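Local coordinates for 4-hydroxythreonine-4-phosphate dehydrogenase (Legionella pneumophila subsp. pneumophila, PDB 6XMY), which probably catalyses the NAD(P)- and divalent-metal-dependent oxidation of 4-(phosphooxy)-L-threonine in pyridoxine 5'-phosphate biosynthesis, at residues V152-V162 with L275-I286. Sequence-based numbering, arbitrary orientation. Where two conformers were deposited one is given.
Sequences VMMLACSQMKV and LKYAGFNEAVNI. With NAD (nicotinamide-adenine-dinucleotide), chain B; SO4 (sulfate ion), chain C.
Leu-155 and Leu-275 form the tightly packed part of this contact. CB of Leu-155 lies 3.6 Å from CD1 of Leu-275, and the same methyl meets CG2 of Val-162 at 3.7 Å. The Leu-275 side chain leaves its helix with CG anti to the backbone N (chi1 -176°), which carries both methyls onto the beta hairpin. Beside it, strands 152-156 and 284-286 pair antiparallel. Met-154 and Ile-286 exchange two backbone hydrogen bonds, as do Ala-156 and Val-284. CD1 of Leu-155 packs on CB of Asn-285 at 3.8 Å. The Asn-285 amide, at a predicted substrate site, gives ND2 to sulfate O1 (2.9 Å), while its OD1 lies 3.6 Å from CG of Met-153. Thr-139, His-138 and Arg-294 also bind this sulfate.

The hairpin turn is the looser, solvent side. There Ser-158 N donates to Glu-282 OE2 (2.9 Å), from above the carboxylate plane. The Gln-159 amide comes close to Glu-282 and Ala-278 O but bonds to neither; its OE1 and Glu-282 OE1, both acceptors, are 3.1 Å apart.

Helix 180-197 packs on Val-152 and Met-154, and helix 314-328 on Val-284. Strand 284-288 runs between strands 152-156 and 294-297. The end of helix 268-279 packs against the hairpin, its 275-279 turn at 27° to strand 152-156.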
loop_
_atom_site.group_PDB
_atom_site.type_symbol
_atom_site.label_atom_id
_atom_site.label_comp_id
_atom_site.label_asym_id
_atom_site.label_seq_id
_atom_site.Cartn_x
_atom_site.Cartn_y
_atom_site.Cartn_z
ATOM N N VAL A 152 9.873 0.761 -1.634
ATOM C CA VAL A 152 9.743 -0.066 -0.443
ATOM C C VAL A 152 8.275 -0.133 -0.058
ATOM O O VAL A 152 7.609 0.903 0.068
ATOM C CB VAL A 152 10.573 0.473 0.736
ATOM C CG1 VAL A 152 10.359 -0.416 1.967
ATOM C CG2 VAL A 152 12.047 0.563 0.370
ATOM N N MET A 153 7.776 -1.345 0.126
ATOM C CA MET A 153 6.450 -1.560 0.689
ATOM C C MET A 153 6.565 -1.563 2.206
ATOM O O MET A 153 7.321 -2.359 2.781
ATOM C CB MET A 153 5.866 -2.892 0.224
ATOM C CG MET A 153 4.599 -3.286 0.980
ATOM S SD MET A 153 3.963 -4.926 0.573
ATOM C CE MET A 153 3.755 -4.767 -1.200
ATOM N N MET A 154 5.824 -0.677 2.855
ATOM C CA MET A 154 5.822 -0.602 4.308
ATOM C C MET A 154 4.382 -0.607 4.781
ATOM O O MET A 154 3.584 0.228 4.351
ATOM C CB MET A 154 6.552 0.643 4.824
ATOM C CG MET A 154 6.622 0.695 6.341
ATOM S SD MET A 154 7.467 2.153 6.966
ATOM C CE MET A 154 6.219 3.411 6.736
ATOM N N LEU A 155 4.035 -1.554 5.631
ATOM C CA LEU A 155 2.750 -1.509 6.313
ATOM C C LEU A 155 2.917 -0.808 7.655
ATOM O O LEU A 155 3.933 -0.979 8.344
ATOM C CB LEU A 155 2.144 -2.909 6.471
ATOM C CG LEU A 155 1.280 -3.355 5.273
ATOM C CD1 LEU A 155 2.121 -3.583 4.014
ATOM C CD2 LEU A 155 0.453 -4.593 5.600
ATOM N N ALA A 156 1.926 -0.002 8.014
ATOM C CA ALA A 156 2.041 0.867 9.174
ATOM C C ALA A 156 0.741 0.871 9.953
ATOM O O ALA A 156 -0.339 1.020 9.374
ATOM C CB ALA A 156 2.386 2.297 8.740
ATOM N N CYS A 157 0.858 0.710 11.264
ATOM C CA CYS A 157 -0.247 0.876 12.195
ATOM C C CYS A 157 0.337 1.440 13.484
ATOM O O CYS A 157 1.549 1.629 13.598
ATOM C CB CYS A 157 -0.984 -0.448 12.421
ATOM S SG CYS A 157 0.074 -1.783 13.069
ATOM N N SER A 158 -0.529 1.714 14.463
ATOM C CA SER A 158 -0.034 2.284 15.713
ATOM C C SER A 158 0.928 1.338 16.431
ATOM O O SER A 158 1.822 1.797 17.152
ATOM C CB SER A 158 -1.193 2.675 16.628
ATOM O OG SER A 158 -1.814 1.525 17.160
ATOM N N GLN A 159 0.776 0.021 16.238
ATOM C CA GLN A 159 1.618 -0.935 16.951
ATOM C C GLN A 159 3.020 -0.997 16.360
ATOM O O GLN A 159 4.003 -1.166 17.096
ATOM C CB GLN A 159 0.984 -2.329 16.924
ATOM C CG GLN A 159 -0.297 -2.480 17.732
ATOM C CD GLN A 159 -1.554 -2.109 16.954
ATOM O OE1 GLN A 159 -1.483 -1.568 15.848
ATOM N NE2 GLN A 159 -2.713 -2.403 17.534
ATOM N N MET A 160 3.136 -0.875 15.041
ATOM C CA MET A 160 4.420 -1.146 14.409
ATOM C C MET A 160 4.388 -0.705 12.956
ATOM O O MET A 160 3.325 -0.524 12.353
ATOM C CB MET A 160 4.764 -2.640 14.481
ATOM C CG MET A 160 3.761 -3.521 13.743
ATOM S SD MET A 160 4.090 -5.284 13.887
ATOM C CE MET A 160 3.725 -5.556 15.631
ATOM N N LYS A 161 5.579 -0.549 12.403
ATOM C CA LYS A 161 5.785 -0.399 10.974
ATOM C C LYS A 161 6.645 -1.568 10.524
ATOM O O LYS A 161 7.625 -1.911 11.191
ATOM C CB LYS A 161 6.512 0.918 10.670
ATOM C CG LYS A 161 5.709 2.173 11.000
ATOM C CD LYS A 161 6.513 3.411 10.656
ATOM C CE LYS A 161 5.709 4.690 10.856
ATOM N NZ LYS A 161 5.262 4.873 12.271
ATOM N N VAL A 162 6.274 -2.192 9.406
ATOM C CA VAL A 162 7.021 -3.321 8.854
ATOM C C VAL A 162 7.290 -3.038 7.385
ATOM O O VAL A 162 6.352 -2.956 6.583
ATOM C CB VAL A 162 6.287 -4.658 9.020
ATOM C CG1 VAL A 162 7.079 -5.761 8.330
ATOM C CG2 VAL A 162 6.098 -4.982 10.497
ATOM N N LEU A 275 1.857 -8.180 11.647
ATOM C CA LEU A 275 1.318 -6.829 11.542
ATOM C C LEU A 275 -0.193 -6.856 11.360
ATOM O O LEU A 275 -0.922 -6.115 12.030
ATOM C CB LEU A 275 2.007 -6.050 10.419
ATOM C CG LEU A 275 1.565 -4.581 10.301
ATOM C CD1 LEU A 275 2.726 -3.677 9.941
ATOM C CD2 LEU A 275 0.406 -4.416 9.304
ATOM N N LYS A 276 -0.689 -7.734 10.480
ATOM C CA LYS A 276 -2.128 -7.787 10.259
ATOM C C LYS A 276 -2.855 -8.388 11.449
ATOM O O LYS A 276 -3.985 -7.987 11.745
ATOM C CB LYS A 276 -2.446 -8.526 8.960
ATOM C CG LYS A 276 -1.965 -7.764 7.723
ATOM C CD LYS A 276 -2.480 -8.372 6.433
ATOM C CE LYS A 276 -1.859 -7.707 5.233
ATOM N NZ LYS A 276 -2.512 -8.183 3.973
ATOM N N TYR A 277 -2.220 -9.324 12.158
ATOM C CA TYR A 277 -2.837 -9.839 13.372
ATOM C C TYR A 277 -3.037 -8.718 14.384
ATOM O O TYR A 277 -4.088 -8.627 15.033
ATOM C CB TYR A 277 -1.961 -10.947 13.955
ATOM C CG TYR A 277 -2.570 -11.636 15.148
ATOM C CD1 TYR A 277 -3.510 -12.652 14.983
ATOM C CD2 TYR A 277 -2.218 -11.269 16.442
ATOM C CE1 TYR A 277 -4.072 -13.289 16.074
ATOM C CE2 TYR A 277 -2.766 -11.907 17.535
ATOM C CZ TYR A 277 -3.700 -12.911 17.347
ATOM O OH TYR A 277 -4.256 -13.550 18.435
ATOM N N ALA A 278 -2.045 -7.835 14.509
ATOM C CA ALA A 278 -2.126 -6.735 15.463
ATOM C C ALA A 278 -3.054 -5.617 14.993
ATOM O O ALA A 278 -3.745 -5.007 15.818
ATOM C CB ALA A 278 -0.732 -6.170 15.724
ATOM N N GLY A 279 -3.083 -5.317 13.693
ATOM C CA GLY A 279 -3.746 -4.097 13.257
ATOM C C GLY A 279 -4.476 -4.119 11.930
ATOM O O GLY A 279 -4.574 -3.080 11.277
ATOM N N PHE A 280 -5.038 -5.269 11.554
ATOM C CA PHE A 280 -5.663 -5.445 10.239
ATOM C C PHE A 280 -6.595 -4.299 9.857
ATOM O O PHE A 280 -6.554 -3.809 8.725
ATOM C CB PHE A 280 -6.431 -6.770 10.234
ATOM C CG PHE A 280 -6.968 -7.172 8.887
ATOM C CD1 PHE A 280 -8.310 -7.465 8.729
ATOM C CD2 PHE A 280 -6.128 -7.295 7.797
ATOM C CE1 PHE A 280 -8.808 -7.855 7.500
ATOM C CE2 PHE A 280 -6.616 -7.686 6.568
ATOM C CZ PHE A 280 -7.958 -7.964 6.418
ATOM N N ASN A 281 -7.461 -3.865 10.775
ATOM C CA ASN A 281 -8.482 -2.875 10.426
ATOM C C ASN A 281 -8.019 -1.434 10.585
ATOM O O ASN A 281 -8.825 -0.514 10.412
ATOM C CB ASN A 281 -9.779 -3.136 11.190
ATOM C CG ASN A 281 -10.391 -4.466 10.828
ATOM O OD1 ASN A 281 -10.619 -4.758 9.652
ATOM N ND2 ASN A 281 -10.640 -5.291 11.831
ATOM N N GLU A 282 -6.747 -1.208 10.894
ATOM C CA GLU A 282 -6.214 0.144 10.967
ATOM C C GLU A 282 -4.973 0.345 10.117
ATOM O O GLU A 282 -4.570 1.496 9.912
ATOM C CB GLU A 282 -5.869 0.520 12.416
ATOM C CG GLU A 282 -4.584 -0.136 12.905
ATOM C CD GLU A 282 -4.013 0.515 14.152
ATOM O OE1 GLU A 282 -4.160 -0.071 15.246
ATOM O OE2 GLU A 282 -3.414 1.608 14.036
ATOM N N ALA A 283 -4.365 -0.722 9.612
ATOM C CA ALA A 283 -3.060 -0.635 8.980
ATOM C C ALA A 283 -3.162 -0.134 7.546
ATOM O O ALA A 283 -4.168 -0.339 6.855
ATOM C CB ALA A 283 -2.359 -1.992 9.005
ATOM N N VAL A 284 -2.087 0.517 7.107
ATOM C CA VAL A 284 -1.981 1.130 5.794
ATOM C C VAL A 284 -0.727 0.593 5.128
ATOM O O VAL A 284 0.326 0.493 5.762
ATOM C CB VAL A 284 -1.872 2.660 5.927
ATOM C CG1 VAL A 284 -1.674 3.322 4.557
ATOM C CG2 VAL A 284 -3.104 3.217 6.635
ATOM N N ASN A 285 -0.846 0.245 3.852
ATOM C CA ASN A 285 0.296 -0.087 3.016
ATOM C C ASN A 285 0.704 1.200 2.321
ATOM O O ASN A 285 -0.093 1.793 1.588
ATOM C CB ASN A 285 -0.110 -1.183 2.022
ATOM C CG ASN A 285 0.852 -1.344 0.850
ATOM O OD1 ASN A 285 1.977 -0.829 0.846
ATOM N ND2 ASN A 285 0.396 -2.073 -0.167
ATOM N N ILE A 286 1.908 1.675 2.608
ATOM C CA ILE A 286 2.423 2.886 1.987
ATOM C C ILE A 286 3.659 2.528 1.176
ATOM O O ILE A 286 4.527 1.784 1.652
ATOM C CB ILE A 286 2.705 3.992 3.016
ATOM C CG1 ILE A 286 3.251 5.225 2.305
ATOM C CG2 ILE A 286 3.661 3.531 4.084
ATOM C CD1 ILE A 286 3.287 6.383 3.171
HETATM P PA NAD B . -8.175 -10.733 1.161
HETATM O O1A NAD B . -9.078 -10.580 -0.046
HETATM O O2A NAD B . -7.832 -9.695 2.209
HETATM O O5B NAD B . -9.066 -11.940 2.007
HETATM C C5B NAD B . -8.431 -12.304 3.210
HETATM C C4B NAD B . -9.474 -12.426 4.335
HETATM O O4B NAD B . -9.740 -11.102 4.856
HETATM C C3B NAD B . -10.802 -12.979 3.746
HETATM O O3B NAD B . -11.345 -13.809 4.758
HETATM C C2B NAD B . -11.621 -11.679 3.498
HETATM O O2B NAD B . -13.001 -11.871 3.605
HETATM C C1B NAD B . -11.134 -10.807 4.699
HETATM N N9A NAD B . -11.152 -9.376 4.410
HETATM C C8A NAD B . -10.373 -8.631 3.508
HETATM N N7A NAD B . -10.656 -7.340 3.541
HETATM C C5A NAD B . -11.644 -7.212 4.507
HETATM C C6A NAD B . -12.358 -6.102 5.002
HETATM N N6A NAD B . -12.094 -4.857 4.526
HETATM N N1A NAD B . -13.303 -6.271 5.974
HETATM C C2A NAD B . -13.517 -7.546 6.423
HETATM N N3A NAD B . -12.924 -8.695 6.049
HETATM C C4A NAD B . -11.976 -8.481 5.072
HETATM O O3 NAD B . -6.791 -11.299 0.534
HETATM P PN NAD B . -6.502 -12.695 -0.156
HETATM O O1N NAD B . -5.108 -13.188 0.149
HETATM O O2N NAD B . -7.753 -13.506 -0.222
HETATM O O5D NAD B . -6.264 -12.254 -1.858
HETATM C C5D NAD B . -7.404 -11.815 -2.521
HETATM C C4D NAD B . -6.935 -10.962 -3.701
HETATM O O4D NAD B . -6.584 -9.653 -3.184
HETATM C C3D NAD B . -5.623 -11.556 -4.322
HETATM O O3D NAD B . -5.704 -11.307 -5.696
HETATM C C2D NAD B . -4.514 -10.700 -3.670
HETATM O O2D NAD B . -3.370 -10.521 -4.457
HETATM C C1D NAD B . -5.281 -9.349 -3.664
HETATM N N1N NAD B . -4.686 -8.372 -2.689
HETATM C C2N NAD B . -4.562 -7.086 -3.141
HETATM C C3N NAD B . -4.027 -6.099 -2.310
HETATM C C7N NAD B . -3.953 -4.739 -2.896
HETATM O O7N NAD B . -4.392 -4.509 -4.025
HETATM N N7N NAD B . -3.399 -3.754 -2.105
HETATM C C4N NAD B . -3.612 -6.427 -1.006
HETATM C C5N NAD B . -3.764 -7.755 -0.569
HETATM C C6N NAD B . -4.300 -8.735 -1.430
HETATM S S SO4 C . 0.640 -3.899 -3.657
HETATM O O1 SO4 C . 0.539 -2.573 -3.051
HETATM O O2 SO4 C . -0.398 -4.038 -4.674
HETATM O O3 SO4 C . 1.942 -4.006 -4.311
HETATM O O4 SO4 C . 0.479 -4.984 -2.674
#